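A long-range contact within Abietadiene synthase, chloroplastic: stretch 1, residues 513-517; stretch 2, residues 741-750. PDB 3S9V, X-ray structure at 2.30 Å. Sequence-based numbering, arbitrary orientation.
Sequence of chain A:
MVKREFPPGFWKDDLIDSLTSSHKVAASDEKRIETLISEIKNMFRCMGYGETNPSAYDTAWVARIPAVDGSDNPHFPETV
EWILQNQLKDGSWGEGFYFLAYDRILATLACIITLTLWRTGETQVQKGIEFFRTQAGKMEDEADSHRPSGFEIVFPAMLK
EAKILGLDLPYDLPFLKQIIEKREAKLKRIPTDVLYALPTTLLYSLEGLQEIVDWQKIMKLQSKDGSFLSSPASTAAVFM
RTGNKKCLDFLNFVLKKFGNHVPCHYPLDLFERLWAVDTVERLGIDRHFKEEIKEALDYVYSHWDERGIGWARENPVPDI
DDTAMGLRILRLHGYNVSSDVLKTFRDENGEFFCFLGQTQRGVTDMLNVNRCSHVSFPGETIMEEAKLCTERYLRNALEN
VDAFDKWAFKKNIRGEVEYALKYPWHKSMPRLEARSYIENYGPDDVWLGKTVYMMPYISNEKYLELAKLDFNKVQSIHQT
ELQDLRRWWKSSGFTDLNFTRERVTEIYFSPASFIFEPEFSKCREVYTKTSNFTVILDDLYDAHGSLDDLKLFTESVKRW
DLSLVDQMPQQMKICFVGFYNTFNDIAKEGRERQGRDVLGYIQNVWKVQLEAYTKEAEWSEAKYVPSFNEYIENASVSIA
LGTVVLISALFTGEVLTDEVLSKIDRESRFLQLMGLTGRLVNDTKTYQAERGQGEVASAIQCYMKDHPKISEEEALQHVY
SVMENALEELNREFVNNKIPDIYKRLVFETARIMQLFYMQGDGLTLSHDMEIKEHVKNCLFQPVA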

ATOM      1  N   SER A 513     -11.939 -10.988   8.213  1.00 21.93           N
ATOM      2  CA  SER A 513     -10.899 -10.474   7.342  1.00 20.92           C
ATOM      3  C   SER A 513     -10.772  -8.947   7.352  1.00 19.90           C
ATOM      4  O   SER A 513      -9.707  -8.424   7.001  1.00 20.56           O
ATOM      5  CB  SER A 513     -11.140 -10.943   5.906  1.00 20.67           C
ATOM      6  OG  SER A 513     -12.119 -10.132   5.271  1.00 26.29           O
ATOM      7  N   PHE A 514     -11.827  -8.228   7.743  1.00 17.28           N
ATOM      8  CA  PHE A 514     -11.746  -6.766   7.753  1.00 19.13           C
ATOM      9  C   PHE A 514     -12.004  -6.053   9.079  1.00 21.54           C
ATOM     10  O   PHE A 514     -11.342  -5.059   9.364  1.00 26.71           O
ATOM     11  CB  PHE A 514     -12.608  -6.160   6.622  1.00 17.65           C
ATOM     12  CG  PHE A 514     -14.092  -6.397   6.763  1.00 19.41           C
ATOM     13  CD1 PHE A 514     -14.871  -5.582   7.582  1.00 22.54           C
ATOM     14  CD2 PHE A 514     -14.716  -7.419   6.049  1.00 17.29           C
ATOM     15  CE1 PHE A 514     -16.259  -5.777   7.690  1.00 22.29           C
ATOM     16  CE2 PHE A 514     -16.097  -7.626   6.146  1.00 24.65           C
ATOM     17  CZ  PHE A 514     -16.870  -6.803   6.970  1.00 25.63           C
ATOM     18  N   ILE A 515     -12.952  -6.522   9.886  1.00 24.86           N
ATOM     19  CA  ILE A 515     -13.194  -5.899  11.201  1.00 24.43           C
ATOM     20  C   ILE A 515     -12.713  -6.910  12.226  1.00 24.58           C
ATOM     21  O   ILE A 515     -13.480  -7.463  13.011  1.00 28.18           O
ATOM     22  CB  ILE A 515     -14.691  -5.563  11.460  1.00 24.00           C
ATOM     23  CG1 ILE A 515     -15.581  -6.770  11.150  1.00 29.98           C
ATOM     24  CG2 ILE A 515     -15.092  -4.350  10.640  1.00 24.06           C
ATOM     25  CD1 ILE A 515     -17.012  -6.621  11.662  1.00 29.72           C
ATOM     26  N   PHE A 516     -11.408  -7.124  12.190  1.00 25.91           N
ATOM     27  CA  PHE A 516     -10.689  -8.077  13.017  1.00 27.77           C
ATOM     28  C   PHE A 516     -10.401  -7.726  14.478  1.00 27.47           C
ATOM     29  O   PHE A 516     -10.184  -8.625  15.284  1.00 29.45           O
ATOM     30  CB  PHE A 516      -9.371  -8.372  12.322  1.00 24.73           C
ATOM     31  CG  PHE A 516      -8.544  -7.139  12.079  1.00 24.81           C
ATOM     32  CD1 PHE A 516      -7.622  -6.707  13.019  1.00 23.56           C
ATOM     33  CD2 PHE A 516      -8.720  -6.385  10.918  1.00 28.71           C
ATOM     34  CE1 PHE A 516      -6.886  -5.546  12.812  1.00 30.14           C
ATOM     35  CE2 PHE A 516      -7.991  -5.222  10.703  1.00 21.02           C
ATOM     36  CZ  PHE A 516      -7.073  -4.803  11.652  1.00 21.88           C
ATOM     37  N   GLU A 517     -10.377  -6.442  14.818  1.00 26.06           N
ATOM     38  CA  GLU A 517     -10.062  -6.040  16.191  1.00 28.34           C
ATOM     39  C   GLU A 517     -10.843  -6.807  17.260  1.00 31.26           C
ATOM     40  O   GLU A 517     -12.027  -7.097  17.083  1.00 33.95           O
ATOM     41  CB  GLU A 517     -10.290  -4.533  16.391  1.00 28.12           C
ATOM     42  CG  GLU A 517      -9.422  -3.598  15.539  1.00 27.43           C
ATOM     43  CD  GLU A 517     -10.020  -3.298  14.166  1.00 32.20           C
ATOM     44  OE1 GLU A 517      -9.931  -2.128  13.721  1.00 31.31           O
ATOM     45  OE2 GLU A 517     -10.573  -4.222  13.531  1.00 29.24           O
ATOM     46  N   ASP A 741     -15.788   6.102  11.089  1.00 31.32           N
ATOM     47  CA  ASP A 741     -14.953   5.107  10.418  1.00 30.00           C
ATOM     48  C   ASP A 741     -15.474   3.669  10.385  1.00 29.88           C
ATOM     49  O   ASP A 741     -15.481   3.033   9.324  1.00 27.66           O
ATOM     50  CB  ASP A 741     -13.551   5.116  11.042  1.00 35.65           C
ATOM     51  CG  ASP A 741     -12.504   4.479  10.142  1.00 51.89           C
ATOM     52  OD1 ASP A 741     -12.294   4.993   9.019  1.00 62.16           O
ATOM     53  OD2 ASP A 741     -11.889   3.466  10.554  1.00 57.84           O
ATOM     54  N   ILE A 742     -15.898   3.156  11.536  1.00 25.67           N
ATOM     55  CA  ILE A 742     -16.378   1.784  11.623  1.00 24.40           C
ATOM     56  C   ILE A 742     -17.542   1.475  10.684  1.00 24.09           C
ATOM     57  O   ILE A 742     -17.615   0.373  10.142  1.00 26.30           O
ATOM     58  CB  ILE A 742     -16.781   1.418  13.076  1.00 26.46           C
ATOM     59  CG1 ILE A 742     -17.186  -0.059  13.156  1.00 24.70           C
ATOM     60  CG2 ILE A 742     -17.924   2.286  13.532  1.00 25.43           C
ATOM     61  CD1 ILE A 742     -16.055  -1.025  12.847  1.00 22.31           C
ATOM     62  N   TYR A 743     -18.442   2.434  10.476  1.00 22.39           N
ATOM     63  CA  TYR A 743     -19.582   2.206   9.594  1.00 21.76           C
ATOM     64  C   TYR A 743     -19.156   2.238   8.124  1.00 25.24           C
ATOM     65  O   TYR A 743     -19.719   1.521   7.294  1.00 26.12           O
ATOM     66  CB  TYR A 743     -20.684   3.232   9.872  1.00 25.12           C
ATOM     67  CG  TYR A 743     -21.154   3.215  11.316  1.00 29.11           C
ATOM     68  CD1 TYR A 743     -20.761   4.211  12.208  1.00 38.48           C
ATOM     69  CD2 TYR A 743     -21.953   2.177  11.802  1.00 34.06           C
ATOM     70  CE1 TYR A 743     -21.146   4.178  13.551  1.00 34.10           C
ATOM     71  CE2 TYR A 743     -22.343   2.131  13.147  1.00 33.06           C
ATOM     72  CZ  TYR A 743     -21.935   3.137  14.013  1.00 38.30           C
ATOM     73  OH  TYR A 743     -22.307   3.112  15.339  1.00 39.92           O
ATOM     74  N   LYS A 744     -18.148   3.050   7.809  1.00 23.58           N
ATOM     75  CA  LYS A 744     -17.633   3.122   6.445  1.00 22.60           C
ATOM     76  C   LYS A 744     -16.923   1.817   6.092  1.00 18.93           C
ATOM     77  O   LYS A 744     -16.964   1.370   4.948  1.00 18.62           O
ATOM     78  CB  LYS A 744     -16.674   4.314   6.285  1.00 22.61           C
ATOM     79  CG  LYS A 744     -17.390   5.643   6.430  1.00 21.17           C
ATOM     80  CD  LYS A 744     -16.687   6.771   5.721  1.00 25.15           C
ATOM     81  CE  LYS A 744     -15.423   7.195   6.421  1.00 23.96           C
ATOM     82  NZ  LYS A 744     -14.791   8.327   5.671  1.00 32.53           N
ATOM     83  N   ARG A 745     -16.283   1.201   7.083  1.00 20.24           N
ATOM     84  CA  ARG A 745     -15.596  -0.070   6.873  1.00 20.34           C
ATOM     85  C   ARG A 745     -16.629  -1.181   6.658  1.00 22.96           C
ATOM     86  O   ARG A 745     -16.461  -2.042   5.793  1.00 20.13           O
ATOM     87  CB  ARG A 745     -14.705  -0.402   8.077  1.00 22.66           C
ATOM     88  CG  ARG A 745     -13.497   0.525   8.238  1.00 29.13           C
ATOM     89  CD  ARG A 745     -12.788   0.318   9.579  1.00 28.43           C
ATOM     90  NE  ARG A 745     -12.307  -1.049   9.749  1.00 21.22           N
ATOM     91  CZ  ARG A 745     -11.857  -1.548  10.895  1.00 20.86           C
ATOM     92  NH1 ARG A 745     -11.822  -0.794  11.991  1.00 22.17           N
ATOM     93  NH2 ARG A 745     -11.440  -2.807  10.947  1.00 20.63           N
ATOM     94  N   LEU A 746     -17.704  -1.156   7.440  1.00 25.38           N
ATOM     95  CA  LEU A 746     -18.753  -2.166   7.303  1.00 23.92           C
ATOM     96  C   LEU A 746     -19.368  -2.118   5.916  1.00 20.24           C
ATOM     97  O   LEU A 746     -19.656  -3.147   5.324  1.00 22.49           O
ATOM     98  CB  LEU A 746     -19.850  -1.955   8.345  1.00 16.59           C
ATOM     99  CG  LEU A 746     -19.571  -2.510   9.736  1.00 23.01           C
ATOM    100  CD1 LEU A 746     -20.678  -2.083  10.682  1.00 22.73           C
ATOM    101  CD2 LEU A 746     -19.474  -4.033   9.669  1.00 19.49           C
ATOM    102  N   VAL A 747     -19.570  -0.916   5.398  1.00 20.36           N
ATOM    103  CA  VAL A 747     -20.158  -0.777   4.083  1.00 17.99           C
ATOM    104  C   VAL A 747     -19.174  -1.106   2.960  1.00 20.60           C
ATOM    105  O   VAL A 747     -19.464  -1.936   2.098  1.00 17.63           O
ATOM    106  CB  VAL A 747     -20.699   0.648   3.866  1.00 18.07           C
ATOM    107  CG1 VAL A 747     -21.241   0.791   2.436  1.00 20.70           C
ATOM    108  CG2 VAL A 747     -21.805   0.935   4.860  1.00 10.94           C
ATOM    109  N   PHE A 748     -18.006  -0.469   2.990  1.00 21.09           N
ATOM    110  CA  PHE A 748     -16.988  -0.645   1.955  1.00 20.63           C
ATOM    111  C   PHE A 748     -16.319  -2.025   1.925  1.00 18.30           C
ATOM    112  O   PHE A 748     -16.045  -2.573   0.860  1.00 16.78           O
ATOM    113  CB  PHE A 748     -15.922   0.446   2.110  1.00 20.38           C
ATOM    114  CG  PHE A 748     -14.997   0.562   0.935  1.00 18.17           C
ATOM    115  CD1 PHE A 748     -15.444   1.083  -0.268  1.00 23.65           C
ATOM    116  CD2 PHE A 748     -13.679   0.135   1.029  1.00 25.84           C
ATOM    117  CE1 PHE A 748     -14.592   1.177  -1.360  1.00 18.12           C
ATOM    118  CE2 PHE A 748     -12.822   0.224  -0.063  1.00 13.55           C
ATOM    119  CZ  PHE A 748     -13.280   0.746  -1.252  1.00 12.29           C
ATOM    120  N   GLU A 749     -16.043  -2.581   3.098  1.00 22.58           N
ATOM    121  CA  GLU A 749     -15.405  -3.891   3.181  1.00 21.88           C
ATOM    122  C   GLU A 749     -16.351  -4.998   2.742  1.00 20.98           C
ATOM    123  O   GLU A 749     -15.920  -6.008   2.183  1.00 20.29           O
ATOM    124  CB  GLU A 749     -14.933  -4.165   4.605  1.00 27.28           C
ATOM    125  CG  GLU A 749     -13.857  -3.212   5.107  1.00 36.62           C
ATOM    126  CD  GLU A 749     -12.622  -3.204   4.226  1.00 38.29           C
ATOM    127  OE1 GLU A 749     -12.210  -4.287   3.766  1.00 42.61           O
ATOM    128  OE2 GLU A 749     -12.058  -2.115   4.003  1.00 54.36           O
ATOM    129  N   THR A 750     -17.640  -4.821   3.010  1.00 18.89           N
ATOM    130  CA  THR A 750     -18.608  -5.824   2.607  1.00 19.43           C
ATOM    131  C   THR A 750     -18.606  -5.889   1.073  1.00 22.89           C
ATOM    132  O   THR A 750     -18.668  -6.974   0.505  1.00 24.55           O
ATOM    133  CB  THR A 750     -20.023  -5.507   3.162  1.00 15.43           C
ATOM    134  OG1 THR A 750     -20.035  -5.702   4.586  1.00 15.99           O
ATOM    135  CG2 THR A 750     -21.057  -6.419   2.545  1.00 11.83           C
TER
HETATM  136  O   HOH W   1     -11.533  -2.302   7.517  1.00 31.15           O

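Contacts between segments distant in sequence often pair one helix face with the irregular backbone beside it, and this pair from abietadiene synthase is a compact example. Residues 741-750 form a continuous helix, whereas stretch 1 passes from a weakly bonded helix into loop. The backbones come closest at F514 and E749, whose CA atoms lie 6.5 Å apart; the CA atoms of I515 and R745 follow at 7.6 Å. One helical turn separates R745 from E749, so both can direct their CA-to-CB bonds toward stretch 1. Together the two stretches bury 371 Å².

R745 provides the polar link. Its side chain, with chi1 to chi3 in m, t and p, carries the guanidinium to a backbone carbonyl of stretch 1, where R745 NH2 donates to F514 O at 2.8 Å. The same group forms a salt bridge with E517: R745 NH1 reaches E517 OE1 at 2.9 Å, and R745 NH2 reaches E517 OE2 at 3.1 Å. Arginine suits this place because its planar, positively charged end, with several N-H donors, can serve a backbone oxygen and a carboxylate at once, both near its plane, while I515 CG2 covers one face. A water accepts from R745 NE at 2.7 Å and donates weakly to F514 O at 3.3 Å, giving that carbonyl a second partner.

F514 supplies the apolar counterpart. Its buried side chain, with chi1 in the p well, fits as a knob among R745, L746, E749 and T750. E749 CB lies over one ring face, 3.4 Å from the F514 ring centroid in a CH-pi contact, so the aliphatic base of an acidic residue serves as packing surface. At the ring edge, F514 CE1 meets L746 CD2 at 4.2 Å. I515 extends this apolar patch: its CD1 packs 4.1 Å from L746 CD2, and its CG2 lies 4.1 Å from I742 CD1.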